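Local coordinates for Rio2 kinase (Chaetomium thermophilum, PDB 4GYI), which probably phosphorylates protein serine and threonine residues with ATP, and plays an ATPase-dependent part in maturation of the pre-40S ribosomal subunit, at residues T13-D16 with W17-T21; R147-G150 with S151-L155; M272-D275 with R276-C280; V33-P36 with L37-I41. All coordinates share one frame; numbering follows the deposited sequence.

Overall arrangement
The four contacts are local, each lying within or at the start of one helix. Interactions 1 and 4 belong to the N-terminal winged-helix region and touch: V19 CG1 meets I38 CG2 at 3.8 Å, so helix 14-26 packs on helix 35-42. Interactions 2 and 3 lie in the RIO kinase domain, their centres about 30 Å apart. The helix of interaction 2 borders the N-terminal region, yet interactions 1 and 2 stay about 9 Å apart at their nearest atoms. Interaction 3 comes nearest to the active site, the D277 side chain about 8 Å from that of the magnesium ligand N235 and about 11 Å from the magnesium ion. Centres of interactions 3 and 4 are about 50 Å apart.

Interaction 1. Residues T13-D16 with W17-T21; sequences TAED and WRVLT
T13 and W17 meet where helix 14-26 begins, and the backbone bonds start there. W17 N donates to T13 O over 3.1 Å, and the bonds R18 N to A14 O and L20 N to D16 O follow in the i to i+4 pattern; V19 N to E15 O is weak. One turn further on, W17 O takes both the N-H and the hydroxyl of T21, from opposite faces of its plane.

At the cap, two bonds of unequal strength join T13 and D16. T13 N gives a nearly straight bond to D16 OD2 at 2.9 Å, meeting the oxygen from above the carboxylate plane. In return D16 N reaches T13 OG1 weakly, at 3.2 Å. The other carboxylate oxygen, OD1, is hydrogen-bonded to S54 OG, which ties this cap to helix 51-60.

The charged pair is looser. E15 OE1 and R18 NE form a long salt bridge at 3.8 Å, with carboxylate and guanidinium planes only 1° apart, while R18 NE also bonds to A42 O at the far end of helix 35-42.

Side-chain carbons also pack against backbone carbonyls. W17 has CG anti to its carbonyl carbon (chi1 -71°), which turns the indole back toward the helix start and brings W17 CD1 to 3.1 Å from T13 O. Its ring stacks with H88 of helix 79-92. V19 CG2 lies 3.1 Å from E15 O, a close approach, and V19 makes an apolar contact with L58.

The reciprocal T13-D16 pairing is a capping box, here opening the first helix of the winged-helix fold.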
loop_
_atom_site.group_PDB
_atom_site.type_symbol
_atom_site.label_atom_id
_atom_site.label_comp_id
_atom_site.label_asym_id
_atom_site.label_seq_id
_atom_site.Cartn_x
_atom_site.Cartn_y
_atom_site.Cartn_z
ATOM N N THR A 13 -15.363 -20.390 12.158
ATOM C CA THR A 13 -15.047 -21.807 11.979
ATOM C C THR A 13 -14.425 -22.072 10.619
ATOM O O THR A 13 -14.301 -21.167 9.791
ATOM C CB THR A 13 -16.299 -22.693 12.071
ATOM O OG1 THR A 13 -17.181 -22.376 10.992
ATOM C CG2 THR A 13 -17.020 -22.482 13.395
ATOM N N ALA A 14 -14.050 -23.325 10.388
ATOM C CA ALA A 14 -13.391 -23.709 9.144
ATOM C C ALA A 14 -14.282 -23.463 7.930
ATOM O O ALA A 14 -13.831 -22.903 6.920
ATOM C CB ALA A 14 -12.943 -25.162 9.203
ATOM N N GLU A 15 -15.549 -23.857 8.024
ATOM C CA GLU A 15 -16.467 -23.539 6.933
ATOM C C GLU A 15 -17.083 -22.130 7.010
ATOM O O GLU A 15 -17.858 -21.747 6.143
ATOM C CB GLU A 15 -17.525 -24.630 6.710
ATOM C CG GLU A 15 -17.177 -25.567 5.536
ATOM C CD GLU A 15 -18.342 -25.806 4.573
ATOM O OE1 GLU A 15 -18.128 -26.456 3.522
ATOM O OE2 GLU A 15 -19.470 -25.350 4.861
ATOM N N ASP A 16 -16.740 -21.350 8.026
ATOM C CA ASP A 16 -17.060 -19.926 7.944
ATOM C C ASP A 16 -16.088 -19.298 6.963
ATOM O O ASP A 16 -16.465 -18.473 6.123
ATOM C CB ASP A 16 -16.968 -19.235 9.295
ATOM C CG ASP A 16 -18.141 -19.556 10.187
ATOM O OD1 ASP A 16 -19.183 -19.982 9.653
ATOM O OD2 ASP A 16 -18.018 -19.386 11.418
ATOM N N TRP A 17 -14.833 -19.717 7.065
ATOM C CA TRP A 17 -13.807 -19.289 6.126
ATOM C C TRP A 17 -14.083 -19.744 4.691
ATOM O O TRP A 17 -13.927 -18.976 3.743
ATOM C CB TRP A 17 -12.434 -19.748 6.606
ATOM C CG TRP A 17 -11.985 -18.970 7.804
ATOM C CD1 TRP A 17 -11.905 -19.410 9.089
ATOM C CD2 TRP A 17 -11.621 -17.585 7.828
ATOM N NE1 TRP A 17 -11.477 -18.393 9.910
ATOM C CE2 TRP A 17 -11.291 -17.263 9.158
ATOM C CE3 TRP A 17 -11.520 -16.590 6.845
ATOM C CZ2 TRP A 17 -10.867 -15.985 9.533
ATOM C CZ3 TRP A 17 -11.097 -15.322 7.217
ATOM C CH2 TRP A 17 -10.775 -15.032 8.547
ATOM N N ARG A 18 -14.517 -20.987 4.543
ATOM C CA ARG A 18 -14.788 -21.567 3.236
ATOM C C ARG A 18 -15.918 -20.835 2.500
ATOM O O ARG A 18 -15.847 -20.622 1.293
ATOM C CB ARG A 18 -15.127 -23.050 3.406
ATOM C CG ARG A 18 -15.109 -23.838 2.118
ATOM C CD ARG A 18 -15.375 -25.332 2.358
ATOM N NE ARG A 18 -15.131 -26.098 1.140
ATOM C CZ ARG A 18 -13.946 -26.601 0.810
ATOM N NH1 ARG A 18 -12.911 -26.436 1.624
ATOM N NH2 ARG A 18 -13.798 -27.279 -0.324
ATOM N N VAL A 19 -16.956 -20.458 3.238
ATOM C CA VAL A 19 -18.075 -19.704 2.683
ATOM C C VAL A 19 -17.666 -18.258 2.360
ATOM O O VAL A 19 -18.007 -17.730 1.297
ATOM C CB VAL A 19 -19.289 -19.733 3.643
ATOM C CG1 VAL A 19 -20.398 -18.820 3.154
ATOM C CG2 VAL A 19 -19.810 -21.149 3.772
ATOM N N LEU A 20 -16.931 -17.627 3.276
ATOM C CA LEU A 20 -16.374 -16.312 3.020
ATOM C C LEU A 20 -15.533 -16.346 1.744
ATOM O O LEU A 20 -15.689 -15.500 0.866
ATOM C CB LEU A 20 -15.538 -15.820 4.211
ATOM C CG LEU A 20 -15.120 -14.351 4.144
ATOM C CD1 LEU A 20 -16.364 -13.477 3.979
ATOM C CD2 LEU A 20 -14.283 -13.909 5.391
ATOM N N THR A 21 -14.654 -17.334 1.638
ATOM C CA THR A 21 -13.807 -17.482 0.456
ATOM C C THR A 21 -14.638 -17.710 -0.808
ATOM O O THR A 21 -14.317 -17.195 -1.881
ATOM C CB THR A 21 -12.836 -18.662 0.630
ATOM O OG1 THR A 21 -12.010 -18.437 1.783
ATOM C CG2 THR A 21 -11.955 -18.830 -0.607
#

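Interaction 2. Residues R147-G150 with S151-L155; sequences RSTG and SWMYL
R147 lays its chain across the indole of W152, the two side chains crossing at about a right angle. R147 CB begins the contact over one face of the ring system, 3.6 Å from W152 NE1. CG is more distant, and R147 CD then settles above the six-membered ring of W152: its 3.6 Å to the centroid, 12° off the normal, identifies a CH-pi contact. A bend about the CG-CD bond (chi3 -145°) leads R147 NE to W152 CH2, at 3.3 Å. The guanidinium plane stands 49° from the ring, so the group is inclined to the indole and not stacked on it. R147 NH1 ends against the methyl L155 CD1 at 3.5 Å, whereas NH2 makes a salt bridge with E338 of helix 326-341.

The residue after R147, S148, is the N-cap of helix 149-172, which comes between strands 121-127 and 180-184 in the chain, the position of helix αC in the protein kinase fold. The S148 and S151 hydroxyls are hydrogen-bonded, OG to OG, at 3.1 Å. A water links the same two residues, accepting from S148 N and lying 2.8 Å from S151 OG. E31 of the N-terminal region also bonds S148 OG and G150 N, joining that region to this helix start.

Backbone bonds run from W152 N to S148 O, M153 N to T149 O and Y154 N to G150 O. On the flank carrying T149 and M153, T149 CG2 presses on M153 CE at 3.5 Å, tighter than usual; Y79 touches both side chains. W152 NE1 donates to L144 O, which restrains the rotation of the indole.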
loop_
_atom_site.group_PDB
_atom_site.type_symbol
_atom_site.label_atom_id
_atom_site.label_comp_id
_atom_site.label_asym_id
_atom_site.label_seq_id
_atom_site.Cartn_x
_atom_site.Cartn_y
_atom_site.Cartn_z
ATOM N N ARG A 147 -17.868 4.545 -7.843
ATOM C CA ARG A 147 -17.478 3.178 -8.169
ATOM C C ARG A 147 -18.161 2.212 -7.220
ATOM O O ARG A 147 -18.473 2.570 -6.093
ATOM C CB ARG A 147 -15.956 3.009 -8.066
ATOM C CG ARG A 147 -15.209 3.796 -9.107
ATOM C CD ARG A 147 -13.743 3.679 -8.904
ATOM N NE ARG A 147 -13.029 4.905 -9.235
ATOM C CZ ARG A 147 -12.094 4.976 -10.162
ATOM N NH1 ARG A 147 -11.806 3.896 -10.877
ATOM N NH2 ARG A 147 -11.449 6.109 -10.379
ATOM N N SER A 148 -18.369 0.979 -7.668
ATOM C CA SER A 148 -18.916 -0.044 -6.795
ATOM C C SER A 148 -17.859 -0.511 -5.813
ATOM O O SER A 148 -16.662 -0.221 -5.966
ATOM C CB SER A 148 -19.366 -1.252 -7.599
ATOM O OG SER A 148 -18.229 -1.961 -8.044
ATOM N N THR A 149 -18.319 -1.245 -4.812
ATOM C CA THR A 149 -17.463 -1.814 -3.777
ATOM C C THR A 149 -16.396 -2.727 -4.381
ATOM O O THR A 149 -15.214 -2.655 -4.014
ATOM C CB THR A 149 -18.318 -2.603 -2.751
ATOM O OG1 THR A 149 -19.086 -1.677 -1.974
ATOM C CG2 THR A 149 -17.451 -3.404 -1.816
ATOM N N GLY A 150 -16.818 -3.565 -5.323
ATOM C CA GLY A 150 -15.917 -4.471 -6.005
ATOM C C GLY A 150 -14.858 -3.713 -6.787
ATOM O O GLY A 150 -13.721 -4.151 -6.868
ATOM N N SER A 151 -15.213 -2.570 -7.359
ATOM C CA SER A 151 -14.217 -1.791 -8.100
ATOM C C SER A 151 -13.150 -1.217 -7.173
ATOM O O SER A 151 -11.962 -1.291 -7.486
ATOM C CB SER A 151 -14.852 -0.676 -8.934
ATOM O OG SER A 151 -15.799 -1.198 -9.846
ATOM N N TRP A 152 -13.552 -0.656 -6.033
ATOM C CA TRP A 152 -12.553 -0.141 -5.079
ATOM C C TRP A 152 -11.633 -1.235 -4.549
ATOM O O TRP A 152 -10.437 -1.026 -4.397
ATOM C CB TRP A 152 -13.202 0.601 -3.910
ATOM C CG TRP A 152 -13.798 1.928 -4.296
ATOM C CD1 TRP A 152 -15.097 2.302 -4.164
ATOM C CD2 TRP A 152 -13.116 3.041 -4.891
ATOM N NE1 TRP A 152 -15.267 3.584 -4.626
ATOM C CE2 TRP A 152 -14.064 4.063 -5.071
ATOM C CE3 TRP A 152 -11.796 3.273 -5.287
ATOM C CZ2 TRP A 152 -13.741 5.307 -5.647
ATOM C CZ3 TRP A 152 -11.473 4.516 -5.852
ATOM C CH2 TRP A 152 -12.444 5.507 -6.034
ATOM N N MET A 153 -12.209 -2.403 -4.290
ATOM C CA MET A 153 -11.461 -3.565 -3.827
ATOM C C MET A 153 -10.466 -3.979 -4.877
ATOM O O MET A 153 -9.315 -4.231 -4.564
ATOM C CB MET A 153 -12.398 -4.741 -3.539
ATOM C CG MET A 153 -13.159 -4.604 -2.238
ATOM S SD MET A 153 -14.296 -6.005 -2.058
ATOM C CE MET A 153 -15.060 -5.584 -0.522
ATOM N N TYR A 154 -10.914 -4.035 -6.133
ATOM C CA TYR A 154 -10.038 -4.383 -7.249
ATOM C C TYR A 154 -8.876 -3.408 -7.368
ATOM O O TYR A 154 -7.744 -3.821 -7.591
ATOM C CB TYR A 154 -10.856 -4.417 -8.539
ATOM C CG TYR A 154 -10.128 -4.165 -9.851
ATOM C CD1 TYR A 154 -9.442 -5.183 -10.504
ATOM C CD2 TYR A 154 -10.202 -2.925 -10.476
ATOM C CE1 TYR A 154 -8.817 -4.964 -11.740
ATOM C CE2 TYR A 154 -9.586 -2.687 -11.703
ATOM C CZ TYR A 154 -8.892 -3.712 -12.331
ATOM O OH TYR A 154 -8.277 -3.471 -13.541
ATOM N N LEU A 155 -9.163 -2.116 -7.213
ATOM C CA LEU A 155 -8.142 -1.083 -7.345
ATOM C C LEU A 155 -7.120 -1.150 -6.209
ATOM O O LEU A 155 -5.932 -0.894 -6.414
ATOM C CB LEU A 155 -8.801 0.287 -7.363
ATOM C CG LEU A 155 -9.576 0.557 -8.662
ATOM C CD1 LEU A 155 -10.542 1.729 -8.495
ATOM C CD2 LEU A 155 -8.602 0.799 -9.856
HETATM O O HOH W 1 -17.885 0.432 -10.818
#

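Interaction 3. Residues M272-D275 with R276-C280; sequences MYFD and RDVQC
R276, Y273 and D277 are joined through one water. It accepts a hydrogen bond from R276 NE at 3.0 Å and donates to Y273 O and to D277 OD1, the latter over 2.7 Å. Y273 O also accepts D277 N, so helix and water share that carbonyl. R276 NH2 donates to G229 O. Q279 donates twice to D275 O, its backbone N at 2.9 Å and its folded-back side chain NE2 at 3.3 Å, from opposite faces of the carbonyl plane.

Outward, R276 has CG anti to the backbone N (chi1 -163°) and bends at chi3 (70°), which brings the guanidinium alongside Y273, the two planes 88° apart. R276 NH2 sits at the ring edge, 3.7 Å from Y273 CD1, and CD1 in turn lies over the guanidinium face. A leucine in place of R276 would probably leave G229 O and the water without these donors and the tyrosine edge without its flat neighbour. M272 CE stands 3.4 Å above the Y273 ring plane, over its centre. F274 CE2 packs on V278 CG2 at 3.9 Å.

D277 OD2 and OD1 accept from G229 N and F231 N, consistent with the aspartate of kinase helix αF that anchors the catalytic loop.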
loop_
_atom_site.group_PDB
_atom_site.type_symbol
_atom_site.label_atom_id
_atom_site.label_comp_id
_atom_site.label_asym_id
_atom_site.label_seq_id
_atom_site.Cartn_x
_atom_site.Cartn_y
_atom_site.Cartn_z
ATOM N N MET A 272 6.871 16.594 -15.173
ATOM C CA MET A 272 6.067 17.170 -14.106
ATOM C C MET A 272 6.259 16.376 -12.793
ATOM O O MET A 272 6.436 16.967 -11.727
ATOM C CB MET A 272 4.593 17.230 -14.527
ATOM C CG MET A 272 3.625 17.723 -13.431
ATOM S SD MET A 272 3.078 16.494 -12.201
ATOM C CE MET A 272 2.111 15.386 -13.225
ATOM N N TYR A 273 6.247 15.046 -12.872
ATOM C CA TYR A 273 6.401 14.211 -11.668
ATOM C C TYR A 273 7.798 14.346 -11.048
ATOM O O TYR A 273 7.942 14.484 -9.830
ATOM C CB TYR A 273 6.079 12.736 -11.945
ATOM C CG TYR A 273 4.618 12.444 -12.233
ATOM C CD1 TYR A 273 3.652 12.547 -11.234
ATOM C CD2 TYR A 273 4.206 12.042 -13.501
ATOM C CE1 TYR A 273 2.316 12.279 -11.501
ATOM C CE2 TYR A 273 2.872 11.769 -13.777
ATOM C CZ TYR A 273 1.933 11.891 -12.779
ATOM O OH TYR A 273 0.609 11.621 -13.058
ATOM N N PHE A 274 8.826 14.309 -11.890
ATOM C CA PHE A 274 10.186 14.567 -11.427
ATOM C C PHE A 274 10.272 15.913 -10.703
ATOM O O PHE A 274 10.639 15.963 -9.526
ATOM C CB PHE A 274 11.171 14.536 -12.595
ATOM C CG PHE A 274 12.608 14.664 -12.185
ATOM C CD1 PHE A 274 13.348 13.545 -11.839
ATOM C CD2 PHE A 274 13.227 15.910 -12.154
ATOM C CE1 PHE A 274 14.680 13.658 -11.463
ATOM C CE2 PHE A 274 14.551 16.032 -11.778
ATOM C CZ PHE A 274 15.281 14.895 -11.433
ATOM N N ASP A 275 9.925 16.990 -11.409
ATOM C CA ASP A 275 10.077 18.345 -10.880
ATOM C C ASP A 275 9.315 18.517 -9.578
ATOM O O ASP A 275 9.747 19.238 -8.687
ATOM C CB ASP A 275 9.581 19.378 -11.886
ATOM C CG ASP A 275 10.538 19.579 -13.046
ATOM O OD1 ASP A 275 11.744 19.291 -12.886
ATOM O OD2 ASP A 275 10.084 20.038 -14.119
ATOM N N ARG A 276 8.180 17.832 -9.477
ATOM C CA ARG A 276 7.326 17.947 -8.313
ATOM C C ARG A 276 7.977 17.319 -7.082
ATOM O O ARG A 276 7.905 17.868 -5.987
ATOM C CB ARG A 276 5.976 17.306 -8.581
ATOM C CG ARG A 276 4.903 17.730 -7.606
ATOM C CD ARG A 276 3.557 17.129 -7.992
ATOM N NE ARG A 276 3.539 15.690 -7.781
ATOM C CZ ARG A 276 2.519 14.894 -8.095
ATOM N NH1 ARG A 276 1.419 15.399 -8.638
ATOM N NH2 ARG A 276 2.601 13.589 -7.862
ATOM N N ASP A 277 8.606 16.165 -7.264
ATOM C CA ASP A 277 9.352 15.527 -6.180
ATOM C C ASP A 277 10.473 16.450 -5.664
ATOM O O ASP A 277 10.586 16.705 -4.458
ATOM C CB ASP A 277 9.916 14.159 -6.627
ATOM C CG ASP A 277 8.850 13.013 -6.602
ATOM O OD1 ASP A 277 7.722 13.226 -6.082
ATOM O OD2 ASP A 277 9.159 11.887 -7.086
ATOM N N VAL A 278 11.291 16.957 -6.579
ATOM C CA VAL A 278 12.384 17.859 -6.218
ATOM C C VAL A 278 11.861 19.121 -5.502
ATOM O O VAL A 278 12.412 19.542 -4.485
ATOM C CB VAL A 278 13.192 18.273 -7.476
ATOM C CG1 VAL A 278 14.163 19.394 -7.154
ATOM C CG2 VAL A 278 13.916 17.073 -8.083
ATOM N N GLN A 279 10.796 19.719 -6.025
ATOM C CA GLN A 279 10.246 20.932 -5.421
ATOM C C GLN A 279 9.652 20.667 -4.035
ATOM O O GLN A 279 9.699 21.544 -3.174
ATOM C CB GLN A 279 9.210 21.588 -6.337
ATOM C CG GLN A 279 9.598 22.983 -6.844
ATOM C CD GLN A 279 10.986 23.038 -7.497
ATOM O OE1 GLN A 279 11.811 23.885 -7.151
ATOM N NE2 GLN A 279 11.237 22.143 -8.453
ATOM N N CYS A 280 9.104 19.466 -3.817
ATOM C CA CYS A 280 8.613 19.089 -2.486
ATOM C C CYS A 280 9.735 19.089 -1.450
ATOM O O CYS A 280 9.584 19.638 -0.353
ATOM C CB CYS A 280 7.936 17.712 -2.497
ATOM S SG CYS A 280 6.169 17.778 -2.826
HETATM O O HOH W 2 5.834 13.752 -7.929
#

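Interaction 4. Residues V33-P36 with L37-I41; sequences VPTP and LIEKI
V33 CG1 fits between two side chains of the helix that follows it. V33 CG1 is 3.5 Å from I38 CD1, tighter than ordinary contact, and 3.7 Å from L37 CD2. The I38 chain achieves this by bending at chi2 (-81°), which carries CD1 back toward the helix start. L37 instead has CG anti to its backbone N (chi1 175°) and crosses V33 at about a right angle. P34 CG lies alongside L37 CB at 4.0 Å. Further round the turn, T35 CG2 meets the carboxylate oxygen E39 OE1 at 3.7 Å, and E39 CG rests on T35 O at 3.4 Å.

These side chains are set by the backbone of the first turn. P34, at the N-cap, offers its carbonyl to two donors: L37 N at 2.8 Å, from well above the carbonyl plane, and I38 N at 3.1 Å. E39 N to T35 O and K40 N to P36 O continue the helix. P36 lacks an N-H, but it lies in the first turn, where no earlier helical carbonyl is waiting for one.

In the next shell, I38 packs on V19 and V23 of helix 14-26, V33 pairs through its backbone with Y75, T35 touches H52 and E39 touches V51, both on helix 51-60. An alanine in place of E39 would probably remove the group that T35 CG2 and V51 both rest on, leaving each without that neighbour.

Strand 33-34 and helix 35-42 follow helix 14-26 and precede helix 51-60, with helices 14-26 and 51-60 against helix 35-42, consistent with the first strand and second helix of a winged helix-turn-helix.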
loop_
_atom_site.group_PDB
_atom_site.type_symbol
_atom_site.label_atom_id
_atom_site.label_comp_id
_atom_site.label_asym_id
_atom_site.label_seq_id
_atom_site.Cartn_x
_atom_site.Cartn_y
_atom_site.Cartn_z
ATOM N N VAL A 33 -23.487 -12.051 -5.342
ATOM C CA VAL A 33 -23.352 -13.474 -5.568
ATOM C C VAL A 33 -24.579 -14.170 -5.017
ATOM O O VAL A 33 -24.772 -14.198 -3.800
ATOM C CB VAL A 33 -22.107 -14.042 -4.883
ATOM C CG1 VAL A 33 -21.893 -15.477 -5.327
ATOM C CG2 VAL A 33 -20.905 -13.220 -5.233
ATOM N N PRO A 34 -25.426 -14.713 -5.913
ATOM C CA PRO A 34 -26.657 -15.387 -5.476
ATOM C C PRO A 34 -26.389 -16.510 -4.480
ATOM O O PRO A 34 -25.395 -17.228 -4.597
ATOM C CB PRO A 34 -27.261 -15.936 -6.778
ATOM C CG PRO A 34 -26.248 -15.668 -7.857
ATOM C CD PRO A 34 -25.360 -14.568 -7.376
ATOM N N THR A 35 -27.276 -16.626 -3.497
ATOM C CA THR A 35 -27.200 -17.660 -2.473
ATOM C C THR A 35 -26.866 -19.070 -2.997
ATOM O O THR A 35 -25.979 -19.730 -2.450
ATOM C CB THR A 35 -28.490 -17.691 -1.612
ATOM O OG1 THR A 35 -28.749 -16.384 -1.082
ATOM C CG2 THR A 35 -28.348 -18.688 -0.476
ATOM N N PRO A 36 -27.558 -19.540 -4.056
ATOM C CA PRO A 36 -27.214 -20.894 -4.519
ATOM C C PRO A 36 -25.848 -20.988 -5.210
ATOM O O PRO A 36 -25.312 -22.088 -5.348
ATOM C CB PRO A 36 -28.342 -21.227 -5.508
ATOM C CG PRO A 36 -29.458 -20.304 -5.142
ATOM C CD PRO A 36 -28.773 -19.041 -4.720
ATOM N N LEU A 37 -25.291 -19.862 -5.643
ATOM C CA LEU A 37 -23.931 -19.876 -6.176
ATOM C C LEU A 37 -22.870 -19.918 -5.058
ATOM O O LEU A 37 -21.779 -20.457 -5.252
ATOM C CB LEU A 37 -23.696 -18.687 -7.107
ATOM C CG LEU A 37 -22.269 -18.530 -7.638
ATOM C CD1 LEU A 37 -21.828 -19.782 -8.375
ATOM C CD2 LEU A 37 -22.159 -17.305 -8.535
ATOM N N ILE A 38 -23.183 -19.349 -3.895
ATOM C CA ILE A 38 -22.290 -19.471 -2.744
ATOM C C ILE A 38 -22.232 -20.946 -2.392
ATOM O O ILE A 38 -21.155 -21.512 -2.191
ATOM C CB ILE A 38 -22.832 -18.757 -1.489
ATOM C CG1 ILE A 38 -23.492 -17.422 -1.838
ATOM C CG2 ILE A 38 -21.733 -18.626 -0.419
ATOM C CD1 ILE A 38 -22.556 -16.292 -2.026
ATOM N N GLU A 39 -23.415 -21.559 -2.325
ATOM C CA GLU A 39 -23.548 -22.970 -1.966
ATOM C C GLU A 39 -22.712 -23.847 -2.886
ATOM O O GLU A 39 -21.960 -24.700 -2.419
ATOM C CB GLU A 39 -25.014 -23.417 -2.000
ATOM C CG GLU A 39 -25.920 -22.747 -0.972
ATOM C CD GLU A 39 -27.373 -23.209 -1.075
ATOM O OE1 GLU A 39 -28.269 -22.343 -1.173
ATOM O OE2 GLU A 39 -27.621 -24.435 -1.055
ATOM N N LYS A 40 -22.826 -23.621 -4.190
ATOM C CA LYS A 40 -22.103 -24.436 -5.157
ATOM C C LYS A 40 -20.591 -24.277 -5.010
ATOM O O LYS A 40 -19.871 -25.258 -4.879
ATOM C CB LYS A 40 -22.537 -24.105 -6.588
ATOM C CG LYS A 40 -21.535 -24.546 -7.644
ATOM C CD LYS A 40 -22.193 -24.745 -9.001
ATOM C CE LYS A 40 -21.148 -24.967 -10.084
ATOM N NZ LYS A 40 -20.038 -25.837 -9.602
ATOM N N ILE A 41 -20.114 -23.037 -5.022
ATOM C CA ILE A 41 -18.690 -22.769 -4.861
ATOM C C ILE A 41 -18.173 -23.300 -3.523
ATOM O O ILE A 41 -17.094 -23.893 -3.462
ATOM C CB ILE A 41 -18.389 -21.260 -4.970
ATOM C CG1 ILE A 41 -18.812 -20.736 -6.340
ATOM C CG2 ILE A 41 -16.909 -20.982 -4.732
ATOM C CD1 ILE A 41 -18.688 -19.245 -6.463
#